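Local atomic coordinates of colicin-D (Escherichia coli, PDB entry 5ZNM), a protein that kills Escherichia coli and closely related bacteria by inhibiting protein synthesis, its C-terminal domain acting as a tRNA-cleaving nuclease. Residues M98-G103 and E239-M245; G155-N159 and L281-S287; N123-M127 and D286-F290; M61-W67 and T232-T236. All blocks are in the same frame, centred on the assembly; numbering follows the deposited sequence.

Contact 1: M98-G103 and E239-M245; sequences MRISLG and EVKSVEM
Backbone pairing at a sheet edge joins Arg-99, Ile-100 and Ser-101 to Val-243, Glu-244 and Met-245, where residues 243-244 form an outermost strand beside 96-103 in an antiparallel sheet of the central domain. Ser-101 and Val-243 make the hydrogen-bonded pair: Ser-101 N lies 2.7 Å from Val-243 O, and Val-243 N lies 3.0 Å from Ser-101 O. Met-245 N then gives Arg-99 O an almost straight bond of 2.9 Å (176° at the hydrogen). At the other end the regular pairing is lost: Lys-241 N bonds to Leu-102 O (3.1 Å), not to Gly-103, from well above the carbonyl plane. On the face carrying Arg-99 and Ser-101, Met-245 lies over both: its CB is 3.8 Å from Arg-99 CG, and with CG beside its own backbone N (chi1 -75°) its SD comes within 3.7 Å of Ser-101 CB. Arg-99 leads on to a salt bridge with Asp-167. Ile-100 CG2 meets Ser-242 CB at 3.8 Å on the reverse face, where the side chains of Met-98 and Glu-244 cross at about a right angle, methyl near carboxylate. This is the geometry of a short antiparallel edge strand recruited from a loop to a four-stranded sheet.

Contact 2: G155-N159 and L281-S287; sequences GQLIN and LNDPLDS
Leu-281 opens the contact by offering its carbonyl to strand 153-160: Leu-157 N approaches Leu-281 O at 3.3 Å, a weak bond, while a water joins Leu-281 N to Gly-155 O. Asn-282 comes next, backbone against backbone, its CA 3.2 Å from Leu-157 O in a CA-H...O contact and 3.6 Å from Leu-157 CB. The amide of Asn-282 turns away from the strand; with CG between backbone N and carbonyl carbon (chi1 59°) it swings over the following turn, where ND2 bonds to Asp-283 O and, weakly, Asp-286 O, while OD1 takes the N-H of Ala-126. Asp-283 N closes the bridge on Leu-157 O at 3.0 Å, nearly along the C=O axis. Here a type I beta turn, Asp-283 to Asp-286, carries the chain away from a single beta bridge and towards the C-terminal tRNase domain; Asp-283 OD1 adds an Asx turn by accepting from Leu-285 N. Two donors, Asn-282 ND2 and Asp-286 N, grip Asp-283 O from opposite faces of its plane. Asp-283 OD2 pairs with Arg-314 in a salt bridge, and the carboxylate runs alongside Gln-156, their planes 39° apart. Asp-286 brings the loop back to the strand, its OD2 using the anti lone pair to take Asn-159 N at 2.8 Å (171°). The same oxygen lies 3.4 Å from Ile-158 CB, and Asp-286 OD1 accepts from Arg-292 N.

Contact 3: N123-M127 and D286-F290; sequences NLEAM and DSGRF
Leu-124 and Ser-287 meet through their backbones where the chain leading into strand 126-131 passes a classic gamma turn centred on Gly-288. That turn, closed by a weak bond from Arg-289 N to Ser-287 O, belongs to the connection between the central domain and helix 292-297.

Among the direct polar contacts, Leu-124 N donates to Ser-287 O at 3.1 Å, from a position tilted 30° out of the carbonyl plane. Ser-287 O therefore serves both the turn and the neighbouring segment. A CA-H...O contact accompanies this bond, with Ser-287 CA 3.2 Å from Leu-124 O. The positive phi of Gly-288 (83°) belongs to the gamma turn, which passes close to Leu-124.

Water supplies a second layer. One molecule accepts from Asn-123 N and also hydrogen-bonds to Ser-287 OG, 2.8 Å away; another donates to Asp-286 O and, more weakly, to Leu-124 O.

Side-chain carbons meet carbonyl oxygens in both directions: Leu-124 CB rests 3.3 Å from Ser-287 O, and Ser-287 CB approaches Leu-124 O at 3.7 Å.

Charged and amide groups lie at the outer end. The poorly ordered side chain of Asn-123 crosses that of Arg-289 at about a right angle, amide and guanidinium planes 54° apart. NH1 of Arg-289 forms a salt bridge with Glu-325 of helix 314-329. Nearer the backbone, Arg-289 CG lies over one face of the Phe-290 ring, 3.8 Å above the ring plane and offset toward the rim.

Contact 4: M61-W67 and T232-T236; sequences MTGTGVW and TPVHT
The imidazole of His-235 has the methyl of Met-61 over one face, CE lying 3.3 Å from His-235 ND1, while Thr-64 occupies the edge with its OG1 in the ring plane. Thr-64 O is also at this edge and accepts from His-235 ND1 at 3.2 Å, the bond bent to 142°. Bends at chi2 (139°) and chi3 (-74°) fold the Met-61 methyl over the ring, SD staying oblique to it. At the ring's far side His-235 NE2 bonds to Thr-238 O; with both nitrogens engaged by carbonyls, the ring may well carry a positive charge. Thr-64 and Gly-65 together oppose Met-61 in a classic beta bulge, at the hairpin joining strands 56-61 and 65-71, and the loop 232-236 runs along this outer edge. A single beta bridge links Val-66 to Val-234: Val-66 N donates to Pro-233 O at 2.8 Å, and Val-66 O accepts from His-235 N at 2.9 Å, the donor standing high above the carbonyl plane. Gly-65 lets the loop come close, its CA 3.2 Å from Pro-233 O. Beyond it the methyls Val-66 CG2 and Thr-232 CG2 touch at 3.5 Å, and Trp-67 packs outward on Ile-73 of the second subunit.

Overall arrangement
From the N terminus, the first halves of contacts 4, 1, 3 and 2 come in that order, and the second halves follow as 4, 1, 2, 3. Contact 4 closes first, when 232-236 returns to the hairpin at 61-67, and it crosses all the others. Contact 1 closes soon after at 239-245 and crosses contacts 2 and 3. Those two end on overlapping residues, 281-287 and 286-290, with contact 2 lying largely inside the loop of contact 3. Contacts 3 and 4 meet on the five-stranded sheet, contacts 1 and 2 on the four-stranded one; contact 2 ties these two sheets together, and its loop, shared with contact 3, leads to the C-terminal tRNase domain.

Contact 1: M98-G103 and E239-M245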
loop_
_atom_site.group_PDB
_atom_site.type_symbol
_atom_site.label_atom_id
_atom_site.label_comp_id
_atom_site.label_asym_id
_atom_site.label_seq_id
_atom_site.Cartn_x
_atom_site.Cartn_y
_atom_site.Cartn_z
ATOM N N MET A 98 -14.502 18.415 6.091
ATOM C CA MET A 98 -14.286 17.107 6.684
ATOM C C MET A 98 -13.056 17.165 7.568
ATOM O O MET A 98 -12.069 17.818 7.226
ATOM C CB MET A 98 -14.112 16.048 5.593
ATOM C CG MET A 98 -13.965 14.645 6.096
ATOM S SD MET A 98 -14.122 13.530 4.698
ATOM C CE MET A 98 -15.877 13.681 4.372
ATOM N N ARG A 99 -13.134 16.497 8.709
ATOM C CA ARG A 99 -11.996 16.307 9.591
ATOM C C ARG A 99 -11.756 14.815 9.716
ATOM O O ARG A 99 -12.685 14.058 10.013
ATOM C CB ARG A 99 -12.239 16.929 10.969
ATOM C CG ARG A 99 -11.178 16.579 12.012
ATOM C CD ARG A 99 -11.235 17.547 13.162
ATOM N NE ARG A 99 -11.351 18.920 12.719
ATOM C CZ ARG A 99 -11.340 19.979 13.494
ATOM N NH1 ARG A 99 -11.209 19.849 14.792
ATOM N NH2 ARG A 99 -11.459 21.201 12.971
ATOM N N ILE A 100 -10.514 14.401 9.500
ATOM C CA ILE A 100 -10.144 12.999 9.450
ATOM C C ILE A 100 -9.058 12.783 10.485
ATOM O O ILE A 100 -7.965 13.348 10.368
ATOM C CB ILE A 100 -9.654 12.592 8.056
ATOM C CG1 ILE A 100 -10.774 12.756 7.028
ATOM C CG2 ILE A 100 -9.126 11.171 8.085
ATOM C CD1 ILE A 100 -10.261 13.046 5.636
ATOM N N SER A 101 -9.352 11.981 11.504
ATOM C CA SER A 101 -8.305 11.568 12.422
ATOM C C SER A 101 -7.376 10.602 11.713
ATOM O O SER A 101 -7.819 9.755 10.938
ATOM C CB SER A 101 -8.895 10.904 13.665
ATOM O OG SER A 101 -7.859 10.377 14.478
ATOM N N LEU A 102 -6.082 10.731 11.977
ATOM C CA LEU A 102 -5.096 9.795 11.457
ATOM C C LEU A 102 -4.540 8.874 12.530
ATOM O O LEU A 102 -3.721 8.001 12.215
ATOM C CB LEU A 102 -3.953 10.563 10.786
ATOM C CG LEU A 102 -4.486 11.456 9.672
ATOM C CD1 LEU A 102 -3.428 12.420 9.162
ATOM C CD2 LEU A 102 -5.019 10.561 8.563
ATOM N N GLY A 103 -4.971 9.033 13.774
ATOM C CA GLY A 103 -4.389 8.344 14.908
ATOM C C GLY A 103 -3.886 9.319 15.959
ATOM O O GLY A 103 -3.734 10.515 15.725
ATOM N N GLU A 239 -0.562 3.133 15.334
ATOM C CA GLU A 239 -1.137 2.774 14.050
ATOM C C GLU A 239 -1.769 3.992 13.384
ATOM O O GLU A 239 -2.380 4.842 14.042
ATOM C CB GLU A 239 -2.180 1.665 14.238
ATOM C CG GLU A 239 -1.723 0.426 15.022
ATOM C CD GLU A 239 -1.309 0.728 16.469
ATOM O OE1 GLU A 239 -0.310 0.176 16.930
ATOM O OE2 GLU A 239 -1.972 1.540 17.121
ATOM N N VAL A 240 -1.593 4.085 12.071
ATOM C CA VAL A 240 -2.190 5.145 11.271
ATOM C C VAL A 240 -3.520 4.620 10.739
ATOM O O VAL A 240 -3.553 3.629 10.002
ATOM C CB VAL A 240 -1.244 5.572 10.137
ATOM C CG1 VAL A 240 -1.892 6.603 9.204
ATOM C CG2 VAL A 240 0.074 6.106 10.720
ATOM N N LYS A 241 -4.620 5.254 11.140
ATOM C CA LYS A 241 -5.941 4.805 10.712
ATOM C C LYS A 241 -6.861 6.009 10.577
ATOM O O LYS A 241 -6.952 6.836 11.489
ATOM C CB LYS A 241 -6.518 3.776 11.694
ATOM C CG LYS A 241 -6.857 4.330 13.068
ATOM C CD LYS A 241 -6.915 3.242 14.123
ATOM C CE LYS A 241 -6.343 3.758 15.431
ATOM N NZ LYS A 241 -5.031 4.438 15.217
ATOM N N SER A 242 -7.535 6.105 9.435
ATOM C CA SER A 242 -8.332 7.277 9.106
ATOM C C SER A 242 -9.770 7.085 9.572
ATOM O O SER A 242 -10.451 6.148 9.146
ATOM C CB SER A 242 -8.280 7.549 7.606
ATOM O OG SER A 242 -8.912 6.502 6.899
ATOM N N VAL A 243 -10.224 7.973 10.449
ATOM C CA VAL A 243 -11.593 7.988 10.942
ATOM C C VAL A 243 -12.115 9.410 10.815
ATOM O O VAL A 243 -11.462 10.356 11.272
ATOM C CB VAL A 243 -11.683 7.522 12.408
ATOM C CG1 VAL A 243 -13.133 7.445 12.853
ATOM C CG2 VAL A 243 -10.974 6.192 12.597
ATOM N N GLU A 244 -13.286 9.566 10.202
ATOM C CA GLU A 244 -13.922 10.875 10.181
ATOM C C GLU A 244 -14.355 11.257 11.590
ATOM O O GLU A 244 -14.980 10.461 12.297
ATOM C CB GLU A 244 -15.114 10.887 9.230
ATOM C CG GLU A 244 -15.909 12.179 9.292
ATOM C CD GLU A 244 -16.895 12.317 8.148
ATOM O OE1 GLU A 244 -16.996 11.375 7.331
ATOM O OE2 GLU A 244 -17.566 13.369 8.068
ATOM N N MET A 245 -14.004 12.462 12.003
ATOM C CA MET A 245 -14.246 13.034 13.319
ATOM C C MET A 245 -15.475 13.928 13.290
ATOM O O MET A 245 -15.650 14.717 12.349
ATOM C CB MET A 245 -13.045 13.857 13.795
ATOM C CG MET A 245 -11.833 13.046 14.260
ATOM S SD MET A 245 -10.448 14.099 14.798
ATOM C CE MET A 245 -10.885 14.481 16.501
HETATM O O HOH W 1 -15.675 15.540 9.767
#

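Contact 2: G155-N159 and L281-S287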
loop_
_atom_site.group_PDB
_atom_site.type_symbol
_atom_site.label_atom_id
_atom_site.label_comp_id
_atom_site.label_asym_id
_atom_site.label_seq_id
_atom_site.Cartn_x
_atom_site.Cartn_y
_atom_site.Cartn_z
ATOM N N GLY A 155 -5.920 21.221 2.332
ATOM C CA GLY A 155 -5.780 20.437 3.541
ATOM C C GLY A 155 -4.859 21.105 4.541
ATOM O O GLY A 155 -3.970 21.880 4.177
ATOM N N GLN A 156 -5.078 20.785 5.814
ATOM C CA GLN A 156 -4.271 21.289 6.912
ATOM C C GLN A 156 -4.218 20.234 8.006
ATOM O O GLN A 156 -5.258 19.675 8.375
ATOM C CB GLN A 156 -4.865 22.593 7.447
ATOM C CG GLN A 156 -4.552 22.864 8.884
ATOM C CD GLN A 156 -4.804 24.291 9.254
ATOM O OE1 GLN A 156 -5.940 24.694 9.500
ATOM N NE2 GLN A 156 -3.738 25.078 9.287
ATOM N N LEU A 157 -3.018 19.948 8.509
ATOM C CA LEU A 157 -2.856 19.027 9.627
ATOM C C LEU A 157 -2.988 19.791 10.939
ATOM O O LEU A 157 -2.412 20.870 11.099
ATOM C CB LEU A 157 -1.509 18.314 9.569
ATOM C CG LEU A 157 -1.408 17.169 8.569
ATOM C CD1 LEU A 157 0.013 16.647 8.534
ATOM C CD2 LEU A 157 -2.374 16.054 8.928
ATOM N N ILE A 158 -3.749 19.229 11.874
ATOM C CA ILE A 158 -4.047 19.887 13.140
ATOM C C ILE A 158 -3.899 18.878 14.265
ATOM O O ILE A 158 -3.689 17.684 14.043
ATOM C CB ILE A 158 -5.462 20.497 13.180
ATOM C CG1 ILE A 158 -6.507 19.387 13.148
ATOM C CG2 ILE A 158 -5.667 21.452 12.043
ATOM C CD1 ILE A 158 -7.917 19.885 13.338
ATOM N N ASN A 159 -3.985 19.388 15.495
ATOM C CA ASN A 159 -4.013 18.567 16.694
ATOM C C ASN A 159 -5.396 18.761 17.286
ATOM O O ASN A 159 -5.735 19.867 17.717
ATOM C CB ASN A 159 -2.946 18.982 17.705
ATOM C CG ASN A 159 -1.538 18.723 17.226
ATOM O OD1 ASN A 159 -0.584 19.161 17.865
ATOM N ND2 ASN A 159 -1.392 18.005 16.110
ATOM N N LEU A 281 1.095 20.473 5.512
ATOM C CA LEU A 281 1.867 20.502 6.738
ATOM C C LEU A 281 0.976 20.920 7.902
ATOM O O LEU A 281 -0.143 21.404 7.718
ATOM C CB LEU A 281 3.076 21.443 6.626
ATOM C CG LEU A 281 4.392 20.786 6.191
ATOM C CD1 LEU A 281 4.393 20.552 4.711
ATOM C CD2 LEU A 281 5.602 21.618 6.600
ATOM N N ASN A 282 1.463 20.666 9.111
ATOM C CA ASN A 282 0.725 21.105 10.288
ATOM C C ASN A 282 0.664 22.626 10.345
ATOM O O ASN A 282 1.593 23.330 9.926
ATOM C CB ASN A 282 1.374 20.578 11.575
ATOM C CG ASN A 282 2.808 21.026 11.728
ATOM O OD1 ASN A 282 3.709 20.452 11.107
ATOM N ND2 ASN A 282 3.036 22.056 12.555
ATOM N N ASP A 283 -0.450 23.121 10.870
ATOM C CA ASP A 283 -0.532 24.509 11.306
ATOM C C ASP A 283 0.660 24.839 12.208
ATOM O O ASP A 283 1.008 24.036 13.080
ATOM C CB ASP A 283 -1.845 24.720 12.068
ATOM C CG ASP A 283 -2.148 26.187 12.349
ATOM O OD1 ASP A 283 -1.376 26.843 13.082
ATOM O OD2 ASP A 283 -3.189 26.674 11.862
ATOM N N PRO A 284 1.311 26.004 12.037
ATOM C CA PRO A 284 2.446 26.342 12.912
ATOM C C PRO A 284 2.109 26.252 14.387
ATOM O O PRO A 284 2.993 25.987 15.212
ATOM C CB PRO A 284 2.779 27.787 12.510
ATOM C CG PRO A 284 2.269 27.927 11.141
ATOM C CD PRO A 284 1.077 27.037 11.014
ATOM N N LEU A 285 0.846 26.435 14.747
ATOM C CA LEU A 285 0.463 26.449 16.154
ATOM C C LEU A 285 0.052 25.079 16.663
ATOM O O LEU A 285 -0.238 24.945 17.856
ATOM C CB LEU A 285 -0.682 27.441 16.385
ATOM C CG LEU A 285 -0.368 28.930 16.175
ATOM C CD1 LEU A 285 -1.654 29.756 16.243
ATOM C CD2 LEU A 285 0.670 29.440 17.189
ATOM N N ASP A 286 0.011 24.069 15.793
ATOM C CA ASP A 286 -0.354 22.708 16.176
ATOM C C ASP A 286 0.897 21.852 16.041
ATOM O O ASP A 286 1.242 21.410 14.942
ATOM C CB ASP A 286 -1.500 22.183 15.314
ATOM C CG ASP A 286 -2.819 22.840 15.655
ATOM O OD1 ASP A 286 -2.829 24.064 15.883
ATOM O OD2 ASP A 286 -3.846 22.141 15.704
ATOM N N SER A 287 1.547 21.593 17.173
ATOM C CA SER A 287 2.891 21.033 17.184
ATOM C C SER A 287 3.059 19.910 18.201
ATOM O O SER A 287 4.196 19.616 18.594
ATOM C CB SER A 287 3.918 22.124 17.498
ATOM O OG SER A 287 3.716 22.604 18.827
HETATM O O HOH W 2 -1.187 22.655 4.948
HETATM O O HOH W 3 1.629 18.181 14.837
#

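Contact 3: N123-M127 and D286-F290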
loop_
_atom_site.group_PDB
_atom_site.type_symbol
_atom_site.label_atom_id
_atom_site.label_comp_id
_atom_site.label_asym_id
_atom_site.label_seq_id
_atom_site.Cartn_x
_atom_site.Cartn_y
_atom_site.Cartn_z
ATOM N N ASN A 123 8.207 21.182 19.059
ATOM C CA ASN A 123 8.509 19.763 19.215
ATOM C C ASN A 123 8.284 18.999 17.918
ATOM O O ASN A 123 9.233 18.598 17.248
ATOM C CB ASN A 123 7.649 19.134 20.325
ATOM C CG ASN A 123 8.445 18.799 21.577
ATOM O OD1 ASN A 123 9.296 19.528 22.000
ATOM N ND2 ASN A 123 8.172 17.689 22.179
ATOM N N LEU A 124 7.014 18.835 17.560
ATOM C CA LEU A 124 6.553 17.782 16.662
ATOM C C LEU A 124 5.868 18.398 15.446
ATOM O O LEU A 124 4.871 19.114 15.589
ATOM C CB LEU A 124 5.608 16.857 17.433
ATOM C CG LEU A 124 4.906 15.624 16.873
ATOM C CD1 LEU A 124 3.641 15.994 16.103
ATOM C CD2 LEU A 124 5.861 14.793 16.017
ATOM N N GLU A 125 6.389 18.118 14.252
ATOM C CA GLU A 125 5.781 18.577 13.010
ATOM C C GLU A 125 5.376 17.374 12.161
ATOM O O GLU A 125 5.904 16.270 12.325
ATOM C CB GLU A 125 6.732 19.511 12.232
ATOM C CG GLU A 125 7.191 20.754 13.051
ATOM C CD GLU A 125 7.843 21.841 12.185
ATOM O OE1 GLU A 125 8.031 21.620 10.978
ATOM O OE2 GLU A 125 8.157 22.926 12.704
ATOM N N ALA A 126 4.428 17.596 11.243
ATOM C CA ALA A 126 3.830 16.506 10.476
ATOM C C ALA A 126 3.548 16.943 9.044
ATOM O O ALA A 126 3.359 18.128 8.751
ATOM C CB ALA A 126 2.533 15.998 11.123
ATOM N N MET A 127 3.466 15.949 8.157
ATOM C CA MET A 127 3.404 16.197 6.725
ATOM C C MET A 127 2.648 15.046 6.079
ATOM O O MET A 127 2.996 13.883 6.290
ATOM C CB MET A 127 4.813 16.321 6.132
ATOM C CG MET A 127 4.855 16.577 4.633
ATOM S SD MET A 127 6.549 16.912 4.065
ATOM C CE MET A 127 7.333 15.369 4.510
ATOM N N ASP A 286 0.011 24.069 15.793
ATOM C CA ASP A 286 -0.354 22.708 16.176
ATOM C C ASP A 286 0.897 21.852 16.041
ATOM O O ASP A 286 1.242 21.410 14.942
ATOM C CB ASP A 286 -1.500 22.183 15.314
ATOM C CG ASP A 286 -2.819 22.840 15.655
ATOM O OD1 ASP A 286 -2.829 24.064 15.883
ATOM O OD2 ASP A 286 -3.846 22.141 15.704
ATOM N N SER A 287 1.547 21.593 17.173
ATOM C CA SER A 287 2.891 21.033 17.184
ATOM C C SER A 287 3.059 19.910 18.201
ATOM O O SER A 287 4.196 19.616 18.594
ATOM C CB SER A 287 3.918 22.124 17.498
ATOM O OG SER A 287 3.716 22.604 18.827
ATOM N N GLY A 288 1.974 19.284 18.658
ATOM C CA GLY A 288 2.113 18.297 19.705
ATOM C C GLY A 288 2.153 18.973 21.059
ATOM O O GLY A 288 1.217 18.822 21.852
ATOM N N ARG A 289 3.206 19.750 21.339
ATOM C CA ARG A 289 3.224 20.472 22.606
ATOM C C ARG A 289 2.078 21.469 22.672
ATOM O O ARG A 289 1.412 21.595 23.704
ATOM C CB ARG A 289 4.552 21.192 22.817
ATOM C CG ARG A 289 4.480 22.032 24.115
ATOM C CD ARG A 289 5.722 22.857 24.375
ATOM N NE ARG A 289 6.915 22.027 24.424
ATOM C CZ ARG A 289 8.149 22.503 24.519
ATOM N NH1 ARG A 289 8.363 23.810 24.585
ATOM N NH2 ARG A 289 9.180 21.671 24.551
ATOM N N PHE A 290 1.801 22.144 21.563
ATOM C CA PHE A 290 0.736 23.124 21.480
ATOM C C PHE A 290 -0.314 22.699 20.467
ATOM O O PHE A 290 -0.054 21.916 19.554
ATOM C CB PHE A 290 1.283 24.497 21.075
ATOM C CG PHE A 290 2.265 25.056 22.056
ATOM C CD1 PHE A 290 1.832 25.577 23.271
ATOM C CD2 PHE A 290 3.617 25.051 21.773
ATOM C CE1 PHE A 290 2.735 26.088 24.189
ATOM C CE2 PHE A 290 4.529 25.562 22.678
ATOM C CZ PHE A 290 4.088 26.085 23.892
HETATM O O HOH W 4 6.303 22.690 19.847
HETATM O O HOH W 3 1.629 18.181 14.837
#

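Contact 4: M61-W67 and T232-T236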
loop_
_atom_site.group_PDB
_atom_site.type_symbol
_atom_site.label_atom_id
_atom_site.label_comp_id
_atom_site.label_asym_id
_atom_site.label_seq_id
_atom_site.Cartn_x
_atom_site.Cartn_y
_atom_site.Cartn_z
ATOM N N MET A 61 6.176 12.263 10.386
ATOM C CA MET A 61 6.165 12.982 11.652
ATOM C C MET A 61 7.598 13.058 12.161
ATOM O O MET A 61 8.306 12.046 12.161
ATOM C CB MET A 61 5.254 12.278 12.662
ATOM C CG MET A 61 3.805 12.114 12.189
ATOM S SD MET A 61 3.055 10.502 12.592
ATOM C CE MET A 61 3.884 9.432 11.405
ATOM N N THR A 62 8.037 14.255 12.558
ATOM C CA THR A 62 9.387 14.397 13.098
ATOM C C THR A 62 9.609 13.407 14.236
ATOM O O THR A 62 8.736 13.198 15.086
ATOM C CB THR A 62 9.632 15.827 13.589
ATOM O OG1 THR A 62 8.611 16.190 14.520
ATOM C CG2 THR A 62 9.619 16.812 12.420
ATOM N N GLY A 63 10.768 12.751 14.212
ATOM C CA GLY A 63 11.150 11.820 15.251
ATOM C C GLY A 63 10.565 10.424 15.159
ATOM O O GLY A 63 10.957 9.562 15.957
ATOM N N THR A 64 9.621 10.161 14.239
ATOM C CA THR A 64 9.058 8.817 14.136
ATOM C C THR A 64 8.898 8.324 12.698
ATOM O O THR A 64 8.139 7.383 12.470
ATOM C CB THR A 64 7.684 8.707 14.818
ATOM O OG1 THR A 64 6.727 9.495 14.103
ATOM C CG2 THR A 64 7.743 9.170 16.269
ATOM N N GLY A 65 9.548 8.937 11.723
ATOM C CA GLY A 65 9.612 8.339 10.393
ATOM C C GLY A 65 8.410 8.582 9.491
ATOM O O GLY A 65 7.512 9.388 9.761
ATOM N N VAL A 66 8.405 7.834 8.387
ATOM C CA VAL A 66 7.432 7.987 7.311
ATOM C C VAL A 66 6.563 6.738 7.239
ATOM O O VAL A 66 7.079 5.615 7.207
ATOM C CB VAL A 66 8.129 8.235 5.962
ATOM C CG1 VAL A 66 7.105 8.283 4.833
ATOM C CG2 VAL A 66 8.934 9.533 6.036
ATOM N N TRP A 67 5.250 6.944 7.213
ATOM C CA TRP A 67 4.277 5.908 6.896
ATOM C C TRP A 67 3.884 6.035 5.426
ATOM O O TRP A 67 3.599 7.140 4.958
ATOM C CB TRP A 67 3.051 6.069 7.795
ATOM C CG TRP A 67 1.922 5.085 7.571
ATOM C CD1 TRP A 67 1.752 3.887 8.186
ATOM C CD2 TRP A 67 0.790 5.265 6.715
ATOM N NE1 TRP A 67 0.582 3.300 7.762
ATOM C CE2 TRP A 67 -0.026 4.128 6.857
ATOM C CE3 TRP A 67 0.389 6.281 5.838
ATOM C CZ2 TRP A 67 -1.212 3.967 6.144
ATOM C CZ3 TRP A 67 -0.792 6.130 5.143
ATOM C CH2 TRP A 67 -1.585 4.975 5.301
ATOM N N THR A 232 14.992 6.029 4.209
ATOM C CA THR A 232 14.147 6.930 4.989
ATOM C C THR A 232 13.675 6.227 6.259
ATOM O O THR A 232 13.244 5.064 6.191
ATOM C CB THR A 232 12.949 7.367 4.151
ATOM O OG1 THR A 232 13.415 7.952 2.931
ATOM C CG2 THR A 232 12.098 8.385 4.914
ATOM N N PRO A 233 13.775 6.864 7.430
ATOM C CA PRO A 233 13.270 6.222 8.653
ATOM C C PRO A 233 11.787 5.930 8.512
ATOM O O PRO A 233 11.021 6.763 8.036
ATOM C CB PRO A 233 13.548 7.264 9.745
ATOM C CG PRO A 233 14.728 8.030 9.205
ATOM C CD PRO A 233 14.499 8.112 7.725
ATOM N N VAL A 234 11.393 4.733 8.908
ATOM C CA VAL A 234 10.038 4.255 8.700
ATOM C C VAL A 234 9.243 4.475 9.974
ATOM O O VAL A 234 9.778 4.365 11.083
ATOM C CB VAL A 234 10.042 2.776 8.270
ATOM C CG1 VAL A 234 8.629 2.217 8.202
ATOM C CG2 VAL A 234 10.718 2.660 6.913
ATOM N N HIS A 235 7.973 4.831 9.814
ATOM C CA HIS A 235 7.128 5.076 10.964
ATOM C C HIS A 235 7.007 3.827 11.821
ATOM O O HIS A 235 6.687 2.741 11.329
ATOM C CB HIS A 235 5.740 5.548 10.543
ATOM C CG HIS A 235 4.815 5.748 11.704
ATOM N ND1 HIS A 235 5.053 6.683 12.689
ATOM C CD2 HIS A 235 3.682 5.101 12.065
ATOM C CE1 HIS A 235 4.094 6.620 13.594
ATOM N NE2 HIS A 235 3.248 5.671 13.238
ATOM N N THR A 236 7.285 3.998 13.107
ATOM C CA THR A 236 7.017 3.008 14.131
ATOM C C THR A 236 6.136 3.644 15.197
ATOM O O THR A 236 5.997 4.867 15.267
ATOM C CB THR A 236 8.317 2.477 14.748
ATOM O OG1 THR A 236 9.229 3.568 14.947
ATOM C CG2 THR A 236 8.958 1.425 13.833
#